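Local coordinates for protein DocCel5: Type I dockerin repeat domain from A. cellulolyticus family 5 endoglucanase WP_010249057 S51I, L52N mutant (Acetivibrio cellulolyticus, PDB 5NRM) that binds a type I cohesin of a scaffoldin through its calcium-loaded dockerin domain, and so probably docks a family 5 endoglucanase into the cellulosome, at residues Asp4-Gly9 and Ser13-Leu18; Arg20-Leu23 and Asp29-Ala32. All blocks are in the same frame, centred on the assembly; numbering follows the deposited sequence.

Contact 1: Asp4-Gly9 and Ser13-Leu18; sequences DVDGNG and SIDFAL. With CA (calcium ion), chain C.
Asp15, on the first turns of helix 13-23, reaches back to the loop 4-9 and shares a calcium ion with it. Both carboxylate oxygens bind the metal, OD1 at 2.5 Å and OD2 at 2.4 Å, whereas Asp4, Asp6 and Asn8 each give one oxygen, their OD1. Water 1 and the backbone O of Ser10 complete seven ligands. With CG anti to the backbone N (chi1 -176°), Asp4 sends OD1 inward although its CB leads away from the helix. The carboxylate planes of Asp6 and Asp15 are 71° apart, and their OD1 atoms come within 3.1 Å because both bind the ion; the shared cation probably offsets their repulsion.

Hydrogen bonds fix these ligands. Asp6 N donates to Asp15 OD1 (3.1 Å, 160° at the hydrogen), nearly in line with the C-O bond, while Asn12 N holds Asp15 OD2. Within the loop, Asp6 OD1 accepts from Asn8 N above its carboxylate plane, closing an Asx turn, and Gly9 N grips Asp4 OD2 at 2.8 Å. Gly7 and Gly9 suit the positive phi angles of the tight loop.

Apolar packing adds to the contact beside the metal site: Val5 CG2 lies against Leu18 CB (3.8 Å), and Leu18 CD1 meets Asp6 CB.

Alternating loop ligands followed by a bidentate helix aspartate mark the EF-hand-like calcium loop of a type I dockerin.

Contact 2: Arg20-Leu23 and Asp29-Ala32; sequences RNYL and DFPA. With CA (calcium ion), chain E.
Tyr22 and Phe30 meet as an offset stack, their ring centroids 4.9 Å apart and their planes inclined by 22°. The displacement is large enough that the rings overlap at their margins: Tyr22 CD2 sits over one face of Phe30, toward its rim, and Phe30 CE2 in turn lies over a face of the tyrosine ring. The far end of the phenylalanine does most of the touching. Its CZ is 3.8 Å from Tyr22 CB and equally close to Tyr22 CG and CD2, so the methylene shares in the contact along with the ring.

Although the ring planes are tilted by no more than this, the two side chains run across each other at about a right angle. Tyr22 leaves the last turn of helix 13-23 with CG anti to the backbone N (chi1 -176°) and CB directed at the loop. Phe30 comes from the loop with its CB bond pointing past the helix, and only the outer part of its ring swings in. An aromatic residue suits each place, because a long side chain ending in a flat apolar ring can reach across a gap in which the nearest CA atoms, those of Tyr22 and Asp29, are 7.6 Å apart. Val5 and Ile47 also pack on Phe30, and Ile47 touches Tyr22 as well.

The polar work of 29-32 faces elsewhere. Asp29 OD1 and the backbone O atoms of Phe30 (2.2 Å) and Ala32 (2.3 Å) bind a calcium ion of their own, joined by two waters and Asp35 OD1. Phe30 thus gives its carbonyl to the metal and its ring to the protein interior. This is a calcium site in the loop between helices 13-23 and 35-39 of the dockerin domain, beside an aromatic pair that packs this loop on the end of helix 13-23.

Contacts 1 and 2 follow one another along the chain and share helix 13-23: the calcium loop 4-9 packs on its start, the segment 29-32 on its end. Contact 1 is the more buried, and its chemistry is mainly metal coordination, with a hydrogen bond and some apolar packing. Contact 2 is only partly buried and joins its segments by aromatic packing, its calcium being held by 29-32, Asp35 and two waters, with no ligand from 20-23. They touch where Val5 O and Ala32 N, 2.9 Å apart, probably form a hydrogen bond, and where Leu18 O lies 3.6 Å from Phe30 CE1. Ser13 and Arg20 of the shared helix also hydrogen-bond to the other protein chain.

Contact 1: Asp4-Gly9 and Ser13-Leu18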
ATOM      1  N   ASP B   4      -4.051  12.115  11.185  1.00 12.34           N
ATOM      2  CA  ASP B   4      -2.977  11.446  11.967  1.00 11.29           C
ATOM      3  C   ASP B   4      -3.618  11.058  13.324  1.00 11.35           C
ATOM      4  O   ASP B   4      -3.314  11.605  14.390  1.00 12.00           O
ATOM      5  CB  ASP B   4      -1.795  12.378  12.181  1.00 11.90           C
ATOM      6  CG  ASP B   4      -0.639  11.680  12.889  1.00 11.07           C
ATOM      7  OD1 ASP B   4      -0.719  10.471  12.974  1.00 10.48           O
ATOM      8  OD2 ASP B   4       0.268  12.380  13.418  1.00 12.12           O
ATOM      9  N   VAL B   5      -4.525  10.084  13.300  1.00 11.36           N
ATOM     10  CA  VAL B   5      -5.251   9.683  14.498  1.00 12.36           C
ATOM     11  C   VAL B   5      -4.417   9.033  15.599  1.00 11.16           C
ATOM     12  O   VAL B   5      -4.839   9.117  16.724  1.00 11.44           O
ATOM     13  CB  VAL B   5      -6.511   8.784  14.145  1.00 13.45           C
ATOM     14  CG1 VAL B   5      -7.431   9.500  13.184  1.00 15.29           C
ATOM     15  CG2 VAL B   5      -6.132   7.441  13.633  1.00 12.86           C
ATOM     16  N   ASP B   6      -3.231   8.486  15.310  1.00  9.82           N
ATOM     17  CA  ASP B   6      -2.387   7.974  16.399  1.00  9.44           C
ATOM     18  C   ASP B   6      -1.334   8.985  16.793  1.00  9.66           C
ATOM     19  O   ASP B   6      -0.608   8.713  17.718  1.00 10.32           O
ATOM     20  CB  ASP B   6      -1.717   6.631  16.122  1.00  8.99           C
ATOM     21  CG  ASP B   6      -0.708   6.665  14.962  1.00  8.76           C
ATOM     22  OD1 ASP B   6      -0.338   7.709  14.483  1.00  8.39           O
ATOM     23  OD2 ASP B   6      -0.312   5.523  14.623  1.00  9.29           O
ATOM     24  N   GLY B   7      -1.265  10.145  16.152  1.00  9.90           N
ATOM     25  CA  GLY B   7      -0.382  11.200  16.610  1.00 10.82           C
ATOM     26  C   GLY B   7       1.083  11.011  16.317  1.00 10.76           C
ATOM     27  O   GLY B   7       1.887  11.796  16.865  1.00 12.06           O
ATOM     28  N   ASN B   8       1.428  10.021  15.492  1.00 10.00           N
ATOM     29  CA  ASN B   8       2.846   9.691  15.327  1.00 10.07           C
ATOM     30  C   ASN B   8       3.583  10.628  14.347  1.00 10.69           C
ATOM     31  O   ASN B   8       4.811  10.626  14.323  1.00 10.73           O
ATOM     32  CB  ASN B   8       3.104   8.231  15.009  1.00  9.68           C
ATOM     33  CG  ASN B   8       2.772   7.858  13.606  1.00  9.31           C
ATOM     34  OD1 ASN B   8       2.094   8.612  12.875  1.00  9.76           O
ATOM     35  ND2 ASN B   8       3.253   6.718  13.181  1.00  9.53           N
ATOM     36  N   GLY B   9       2.872  11.525  13.686  1.00 10.87           N
ATOM     37  CA  GLY B   9       3.498  12.493  12.769  1.00 12.02           C
ATOM     38  C   GLY B   9       3.224  12.204  11.283  1.00 11.56           C
ATOM     39  O   GLY B   9       3.453  13.102  10.476  1.00 13.07           O
ATOM     40  N   SER B  13      -1.388   3.699   6.963  1.00  8.05           N
ATOM     41  CA  SER B  13      -2.385   2.652   7.033  1.00  8.79           C
ATOM     42  C   SER B  13      -2.696   2.183   8.469  1.00  8.64           C
ATOM     43  O   SER B  13      -3.743   1.573   8.715  1.00  9.55           O
ATOM     44  CB  SER B  13      -1.943   1.436   6.182  1.00  8.80           C
ATOM     45  OG  SER B  13      -0.691   0.906   6.637  1.00  9.00           O
ATOM     46  N   ILE B  14      -1.814   2.511   9.401  1.00  8.10           N
ATOM     47  CA  ILE B  14      -2.153   2.269  10.831  1.00  8.29           C
ATOM     48  C   ILE B  14      -3.213   3.288  11.335  1.00  8.00           C
ATOM     49  O   ILE B  14      -4.131   2.894  12.041  1.00  8.55           O
ATOM     50  CB  ILE B  14      -0.896   2.201  11.713  1.00  8.34           C
ATOM     51  CG1 ILE B  14      -0.095   0.904  11.320  1.00  8.58           C
ATOM     52  CG2 ILE B  14      -1.281   2.292  13.164  1.00  8.64           C
ATOM     53  CD1 ILE B  14       1.267   0.737  11.998  1.00  9.03           C
ATOM     54  N   ASP B  15      -3.151   4.545  10.888  1.00  7.77           N
ATOM     55  CA  ASP B  15      -4.248   5.499  11.166  1.00  8.37           C
ATOM     56  C   ASP B  15      -5.539   4.985  10.518  1.00  9.09           C
ATOM     57  O   ASP B  15      -6.601   4.991  11.139  1.00  9.97           O
ATOM     58  CB  ASP B  15      -3.919   6.875  10.583  1.00  8.64           C
ATOM     59  CG  ASP B  15      -2.663   7.468  11.193  1.00  8.87           C
ATOM     60  OD1 ASP B  15      -2.633   7.681  12.419  1.00  9.27           O
ATOM     61  OD2 ASP B  15      -1.687   7.714  10.433  1.00  9.09           O
ATOM     62  N   PHE B  16      -5.444   4.484   9.267  1.00  9.37           N
ATOM     63  CA  PHE B  16      -6.628   3.926   8.607  1.00 10.14           C
ATOM     64  C   PHE B  16      -7.236   2.760   9.367  1.00 10.49           C
ATOM     65  O   PHE B  16      -8.439   2.680   9.508  1.00 11.35           O
ATOM     66  CB  PHE B  16      -6.143   3.474   7.235  1.00  9.91           C
ATOM     67  CG  PHE B  16      -7.183   3.062   6.201  1.00 11.00           C
ATOM     68  CD1 PHE B  16      -8.232   3.861   5.889  1.00 12.01           C
ATOM     69  CD2 PHE B  16      -6.997   1.916   5.489  1.00 11.06           C
ATOM     70  CE1 PHE B  16      -9.102   3.505   4.878  1.00 13.26           C
ATOM     71  CE2 PHE B  16      -7.894   1.534   4.477  1.00 12.37           C
ATOM     72  CZ  PHE B  16      -8.958   2.342   4.191  1.00 13.49           C
ATOM     73  N   ALA B  17      -6.396   1.876   9.865  1.00  9.93           N
ATOM     74  CA  ALA B  17      -6.835   0.796  10.721  1.00 10.86           C
ATOM     75  C   ALA B  17      -7.509   1.222  12.034  1.00 11.56           C
ATOM     76  O   ALA B  17      -8.552   0.665  12.467  1.00 12.95           O
ATOM     77  CB  ALA B  17      -5.689  -0.142  10.998  1.00 10.63           C
ATOM     78  N   LEU B  18      -6.935   2.213  12.671  1.00 11.19           N
ATOM     79  CA  LEU B  18      -7.511   2.723  13.873  1.00 12.11           C
ATOM     80  C   LEU B  18      -8.871   3.347  13.581  1.00 12.88           C
ATOM     81  O   LEU B  18      -9.806   3.175  14.349  1.00 13.66           O
ATOM     82  CB  LEU B  18      -6.613   3.758  14.538  1.00 11.77           C
ATOM     83  CG  LEU B  18      -5.327   3.145  15.146  1.00 11.35           C
ATOM     84  CD1 LEU B  18      -4.327   4.197  15.469  1.00 11.40           C
ATOM     85  CD2 LEU B  18      -5.567   2.348  16.417  1.00 12.48           C
TER
HETATM   86 CA    CA C 101      -0.196   8.351  12.190  1.00  8.73          CA
HETATM   87  O   HOH W   1       0.402   6.024  12.012  1.00  8.67           O

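Contact 2: Arg20-Leu23 and Asp29-Ala32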
ATOM      1  N   ARG B  20     -10.797   2.316  11.281  1.00 15.53           N
ATOM      2  CA  ARG B  20     -11.703   1.157  11.052  1.00 16.78           C
ATOM      3  C   ARG B  20     -12.156   0.597  12.387  1.00 17.74           C
ATOM      4  O   ARG B  20     -13.354   0.353  12.595  1.00 19.21           O
ATOM      5  CB  ARG B  20     -10.981   0.057  10.248  1.00 16.93           C
ATOM      6  CG  ARG B  20     -11.862  -1.116   9.850  1.00 18.52           C
ATOM      7  CD  ARG B  20     -12.904  -0.734   8.790  1.00 20.21           C
ATOM      8  NE  ARG B  20     -13.723  -1.896   8.441  1.00 21.99           N
ATOM      9  CZ  ARG B  20     -14.874  -1.840   7.783  1.00 25.34           C
ATOM     10  NH1 ARG B  20     -15.273  -0.700   7.259  1.00 26.19           N
ATOM     11  NH2 ARG B  20     -15.580  -2.941   7.578  1.00 26.90           N
ATOM     12  N   ASN B  21     -11.229   0.470  13.330  1.00 17.12           N
ATOM     13  CA  ASN B  21     -11.629  -0.030  14.632  1.00 19.86           C
ATOM     14  C   ASN B  21     -12.600   0.878  15.321  1.00 20.65           C
ATOM     15  O   ASN B  21     -13.503   0.384  16.017  1.00 21.74           O
ATOM     16  CB  ASN B  21     -10.456  -0.255  15.535  1.00 20.07           C
ATOM     17  CG  ASN B  21      -9.844  -1.596  15.349  1.00 22.18           C
ATOM     18  OD1 ASN B  21      -8.652  -1.788  15.636  1.00 26.02           O
ATOM     19  ND2 ASN B  21     -10.631  -2.544  14.896  1.00 23.73           N
ATOM     20  N   TYR B  22     -12.461   2.197  15.124  1.00 20.07           N
ATOM     21  CA  TYR B  22     -13.392   3.167  15.727  1.00 22.24           C
ATOM     22  C   TYR B  22     -14.797   2.968  15.128  1.00 23.79           C
ATOM     23  O   TYR B  22     -15.824   2.864  15.854  1.00 25.30           O
ATOM     24  CB  TYR B  22     -12.895   4.591  15.467  1.00 22.52           C
ATOM     25  CG  TYR B  22     -13.710   5.699  16.115  1.00 25.77           C
ATOM     26  CD1 TYR B  22     -14.867   6.174  15.512  1.00 27.69           C
ATOM     27  CD2 TYR B  22     -13.255   6.331  17.281  1.00 27.54           C
ATOM     28  CE1 TYR B  22     -15.603   7.205  16.087  1.00 30.78           C
ATOM     29  CE2 TYR B  22     -13.978   7.368  17.858  1.00 28.65           C
ATOM     30  CZ  TYR B  22     -15.140   7.784  17.245  1.00 30.64           C
ATOM     31  OH  TYR B  22     -15.877   8.816  17.759  1.00 34.17           O
ATOM     32  N   LEU B  23     -14.869   2.916  13.795  1.00 23.58           N
ATOM     33  CA  LEU B  23     -16.155   2.630  13.095  1.00 26.95           C
ATOM     34  C   LEU B  23     -16.827   1.365  13.445  1.00 27.55           C
ATOM     35  O   LEU B  23     -18.087   1.280  13.361  1.00 29.28           O
ATOM     36  CB  LEU B  23     -15.984   2.539  11.582  1.00 29.21           C
ATOM     37  CG  LEU B  23     -15.584   3.877  11.093  1.00 30.64           C
ATOM     38  CD1 LEU B  23     -15.439   3.730   9.584  1.00 32.01           C
ATOM     39  CD2 LEU B  23     -16.601   4.902  11.564  1.00 33.00           C
ATOM     40  N   ASP B  29     -11.515   5.774  21.616  1.00 26.44           N
ATOM     41  CA  ASP B  29     -10.755   6.982  21.731  1.00 26.48           C
ATOM     42  C   ASP B  29      -9.522   6.802  20.843  1.00 22.67           C
ATOM     43  O   ASP B  29      -8.864   5.785  20.952  1.00 24.27           O
ATOM     44  CB  ASP B  29     -10.287   7.100  23.205  1.00 29.19           C
ATOM     45  CG  ASP B  29      -9.910   8.517  23.602  1.00 32.69           C
ATOM     46  OD1 ASP B  29      -9.667   9.404  22.743  1.00 33.32           O
ATOM     47  OD2 ASP B  29      -9.874   8.775  24.839  1.00 38.62           O
ATOM     48  N   PHE B  30      -9.201   7.790  20.030  1.00 20.27           N
ATOM     49  CA  PHE B  30      -7.946   7.777  19.323  1.00 17.74           C
ATOM     50  C   PHE B  30      -6.803   8.271  20.247  1.00 16.62           C
ATOM     51  O   PHE B  30      -7.018   9.080  21.149  1.00 17.23           O
ATOM     52  CB  PHE B  30      -7.998   8.709  18.110  1.00 17.49           C
ATOM     53  CG  PHE B  30      -8.935   8.256  16.996  1.00 17.54           C
ATOM     54  CD1 PHE B  30      -8.833   6.983  16.470  1.00 17.42           C
ATOM     55  CD2 PHE B  30      -9.861   9.125  16.475  1.00 19.76           C
ATOM     56  CE1 PHE B  30      -9.636   6.601  15.414  1.00 17.18           C
ATOM     57  CE2 PHE B  30     -10.661   8.754  15.426  1.00 19.52           C
ATOM     58  CZ  PHE B  30     -10.553   7.481  14.910  1.00 18.57           C
ATOM     59  N   PRO B  31      -5.565   7.820  19.960  1.00 15.45           N
ATOM     60  CA  PRO B  31      -4.417   8.382  20.660  1.00 15.69           C
ATOM     61  C   PRO B  31      -4.262   9.836  20.467  1.00 17.08           C
ATOM     62  O   PRO B  31      -3.711  10.518  21.339  1.00 18.40           O
ATOM     63  CB  PRO B  31      -3.233   7.676  20.045  1.00 14.32           C
ATOM     64  CG  PRO B  31      -3.773   6.431  19.560  1.00 13.85           C
ATOM     65  CD  PRO B  31      -5.196   6.663  19.126  1.00 14.59           C
ATOM     66  N   ALA B  32      -4.698  10.364  19.331  1.00 17.27           N
ATOM     67  CA  ALA B  32      -4.703  11.797  19.190  1.00 19.83           C
ATOM     68  C   ALA B  32      -5.471  12.481  20.370  1.00 22.43           C
ATOM     69  O   ALA B  32      -6.531  12.047  20.936  1.00 25.04           O
ATOM     70  CB  ALA B  32      -5.257  12.258  17.820  1.00 19.64           C
TER
HETATM   71 CA    CA E 103      -8.188  10.832  21.876  0.80 20.69          CA
HETATM   72  O   HOH W   2      -6.682  10.894  23.776  1.00 28.71           O
HETATM   73  O   HOH W   3      -9.676  12.328  22.841  1.00 37.80           O